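Local structure of multiple PDZ domain protein (Mus musculus, 4XH7) at residues E75-N80 with V106-T111. The protein probably acts as a scaffold in signalling complexes, its fourth PDZ domain belonging to a family that typically binds the C-terminal tails of partner proteins. Sequence-based numbering, arbitrary orientation.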
ATOM      1  N   GLU A  75      -6.786   0.261   2.919  1.00 16.58           N
ATOM      2  CA  GLU A  75      -6.328  -1.045   3.368  1.00 16.74           C
ATOM      3  C   GLU A  75      -5.060  -1.435   2.635  1.00 18.25           C
ATOM      4  O   GLU A  75      -4.992  -1.341   1.416  1.00 20.21           O
ATOM      5  CB  GLU A  75      -7.410  -2.099   3.143  1.00 17.54           C
ATOM      6  CG  GLU A  75      -6.919  -3.468   3.620  1.00 18.33           C
ATOM      7  CD  GLU A  75      -7.986  -4.543   3.667  1.00 24.43           C
ATOM      8  OE1 GLU A  75      -7.630  -5.660   4.130  1.00 23.03           O
ATOM      9  OE2 GLU A  75      -9.153  -4.331   3.218  1.00 25.59           O
ATOM     10  N   LEU A  76      -4.064  -1.945   3.367  1.00 17.52           N
ATOM     11  CA  LEU A  76      -2.806  -2.386   2.754  1.00 20.34           C
ATOM     12  C   LEU A  76      -2.961  -3.761   2.111  1.00 19.51           C
ATOM     13  O   LEU A  76      -3.422  -4.677   2.770  1.00 20.72           O
ATOM     14  CB  LEU A  76      -1.710  -2.474   3.803  1.00 16.56           C
ATOM     15  CG  LEU A  76      -1.402  -1.155   4.496  1.00 25.68           C
ATOM     16  CD1 LEU A  76      -0.305  -1.452   5.528  1.00 29.71           C
ATOM     17  CD2 LEU A  76      -0.900  -0.135   3.530  1.00 32.25           C
ATOM     18  N   LEU A  77      -2.562  -3.902   0.844  1.00 17.32           N
ATOM     19  CA  LEU A  77      -2.667  -5.202   0.158  1.00 16.68           C
ATOM     20  C   LEU A  77      -1.337  -5.881  -0.187  1.00 17.09           C
ATOM     21  O   LEU A  77      -1.193  -7.091   0.012  1.00 19.15           O
ATOM     22  CB  LEU A  77      -3.486  -5.076  -1.135  1.00 18.50           C
ATOM     23  CG  LEU A  77      -4.908  -4.561  -0.916  1.00 18.10           C
ATOM     24  CD1 LEU A  77      -5.561  -4.339  -2.278  1.00 18.99           C
ATOM     25  CD2 LEU A  77      -5.726  -5.511  -0.028  1.00 18.87           C
ATOM     26  N   GLU A  78      -0.375  -5.114  -0.688  1.00 19.23           N
ATOM     27  CA  GLU A  78       0.860  -5.662  -1.229  1.00 20.84           C
ATOM     28  C   GLU A  78       1.945  -4.579  -1.195  1.00 21.80           C
ATOM     29  O   GLU A  78       1.656  -3.383  -1.395  1.00 22.04           O
ATOM     30  CB  GLU A  78       0.640  -6.147  -2.663  1.00 23.63           C
ATOM     31  CG  GLU A  78       1.865  -6.769  -3.298  1.00 29.95           C
ATOM     32  CD  GLU A  78       1.639  -7.110  -4.774  1.00 30.45           C
ATOM     33  OE1 GLU A  78       2.356  -6.535  -5.620  1.00 38.62           O
ATOM     34  OE2 GLU A  78       0.784  -7.976  -5.059  1.00 33.62           O
ATOM     35  N   VAL A  79       3.196  -4.960  -0.920  1.00 18.78           N
ATOM     36  CA  VAL A  79       4.279  -3.948  -1.044  1.00 18.88           C
ATOM     37  C   VAL A  79       5.431  -4.637  -1.758  1.00 24.33           C
ATOM     38  O   VAL A  79       5.820  -5.736  -1.338  1.00 22.46           O
ATOM     39  CB  VAL A  79       4.793  -3.391   0.315  1.00 21.52           C
ATOM     40  CG1 VAL A  79       3.818  -2.386   0.904  1.00 27.92           C
ATOM     41  CG2 VAL A  79       5.059  -4.501   1.332  1.00 20.28           C
ATOM     42  N   ASN A  80       5.960  -4.023  -2.816  1.00 23.35           N
ATOM     43  CA  ASN A  80       7.053  -4.635  -3.592  1.00 24.39           C
ATOM     44  C   ASN A  80       6.844  -6.135  -3.879  1.00 27.05           C
ATOM     45  O   ASN A  80       7.768  -6.961  -3.713  1.00 26.70           O
ATOM     46  CB  ASN A  80       8.378  -4.421  -2.869  1.00 25.90           C
ATOM     47  CG  ASN A  80       8.853  -3.003  -3.005  1.00 28.85           C
ATOM     48  OD1 ASN A  80       8.155  -2.173  -3.603  1.00 29.28           O
ATOM     49  ND2 ASN A  80      10.040  -2.706  -2.483  1.00 24.43           N
ATOM     50  N   VAL A 106       0.417  -1.379  -2.951  1.00 16.74           N
ATOM     51  CA  VAL A 106      -0.928  -1.531  -3.477  1.00 17.86           C
ATOM     52  C   VAL A 106      -1.875  -1.504  -2.301  1.00 21.79           C
ATOM     53  O   VAL A 106      -1.682  -2.265  -1.342  1.00 21.50           O
ATOM     54  CB  VAL A 106      -1.136  -2.871  -4.237  1.00 22.19           C
ATOM     55  CG1 VAL A 106      -2.602  -2.978  -4.811  1.00 21.56           C
ATOM     56  CG2 VAL A 106      -0.067  -3.054  -5.328  1.00 22.76           C
ATOM     57  N   CYS A 107      -2.888  -0.645  -2.379  1.00 19.05           N
ATOM     58  CA  CYS A 107      -3.911  -0.538  -1.322  1.00 19.45           C
ATOM     59  C   CYS A 107      -5.292  -0.544  -1.914  1.00 17.88           C
ATOM     60  O   CYS A 107      -5.454  -0.502  -3.140  1.00 18.53           O
ATOM     61  CB  CYS A 107      -3.766   0.763  -0.523  1.00 17.08           C
ATOM     62  SG  CYS A 107      -2.170   0.928   0.346  1.00 23.75           S
ATOM     63  N   CYS A 108      -6.317  -0.578  -1.064  1.00 17.80           N
ATOM     64  CA  CYS A 108      -7.682  -0.395  -1.596  1.00 16.50           C
ATOM     65  C   CYS A 108      -8.571   0.344  -0.637  1.00 19.13           C
ATOM     66  O   CYS A 108      -8.220   0.567   0.541  1.00 19.40           O
ATOM     67  CB  CYS A 108      -8.326  -1.745  -1.949  1.00 18.34           C
ATOM     68  SG  CYS A 108      -8.544  -2.837  -0.527  1.00 20.88           S
ATOM     69  N   ARG A 109      -9.690   0.833  -1.157  1.00 17.16           N
ATOM     70  CA  ARG A 109     -10.700   1.465  -0.284  1.00 20.96           C
ATOM     71  C   ARG A 109     -12.074   0.985  -0.772  1.00 21.49           C
ATOM     72  O   ARG A 109     -12.227   0.677  -1.936  1.00 19.76           O
ATOM     73  CB  ARG A 109     -10.584   3.009  -0.279  1.00 20.60           C
ATOM     74  CG  ARG A 109     -10.698   3.679  -1.666  1.00 24.69           C
ATOM     75  CD  ARG A 109     -10.387   5.211  -1.545  1.00 21.94           C
ATOM     76  NE  ARG A 109      -8.971   5.436  -1.327  1.00 22.79           N
ATOM     77  CZ  ARG A 109      -8.127   5.982  -2.193  1.00 25.18           C
ATOM     78  NH1 ARG A 109      -6.850   6.105  -1.855  1.00 21.88           N
ATOM     79  NH2 ARG A 109      -8.555   6.424  -3.373  1.00 26.62           N
ATOM     80  N   ARG A 110     -13.046   0.891   0.122  1.00 20.60           N
ATOM     81  CA  ARG A 110     -14.393   0.489  -0.304  1.00 20.77           C
ATOM     82  C   ARG A 110     -14.974   1.598  -1.204  1.00 23.01           C
ATOM     83  O   ARG A 110     -14.718   2.779  -0.989  1.00 23.14           O
ATOM     84  CB  ARG A 110     -15.270   0.235   0.923  1.00 24.04           C
ATOM     85  CG  ARG A 110     -14.996  -1.052   1.651  1.00 33.01           C
ATOM     86  N   THR A 111     -15.770   1.228  -2.215  1.00 21.57           N
ATOM     87  CA  THR A 111     -16.264   2.238  -3.135  1.00 21.06           C
ATOM     88  C   THR A 111     -17.732   1.975  -3.449  1.00 22.11           C
ATOM     89  O   THR A 111     -18.271   0.974  -3.014  1.00 25.24           O
ATOM     90  CB  THR A 111     -15.412   2.275  -4.413  1.00 23.58           C
ATOM     91  OG1 THR A 111     -15.723   3.433  -5.202  1.00 31.99           O
ATOM     92  CG2 THR A 111     -15.589   0.996  -5.234  1.00 22.77           C
TER
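L77 N meets V106 O in the carbonyl plane at 2.9 Å, while E78 N comes in tilted 17° from that plane. L77 CB stands off one face of the same carbonyl, 3.3 Å from V106 O. This is a classic beta bulge between antiparallel strands of the PDZ domain: L77 and E78 together sit opposite V106. On one face of the sheet, L76 CD2 meets C107 SG at 3.6 Å. The other face carries E75, E78, V106 and C108, with helix 5-22 covering part of it through L14 and W18. L77 points toward the second strand. Its CG lies anti to its own carbonyl carbon (chi1 -59°), and CD1 fits between V106 CG1 and C108 SG, the latter at 3.8 Å. An alanine at L77 would probably open a gap beside these two groups and W18. E75 OE1 is hydrogen-bonded to H52 ND1. E78 OE2 accepts a hydrogen bond from W18 NE1 and forms a salt bridge with K17 NZ, tying the helix to the strand. Within the bulge, E78 CB packs against V106 CB at 4.0 Å. A nearly straight bond (176°) runs from V106 N to E78 O, 2.8 Å long.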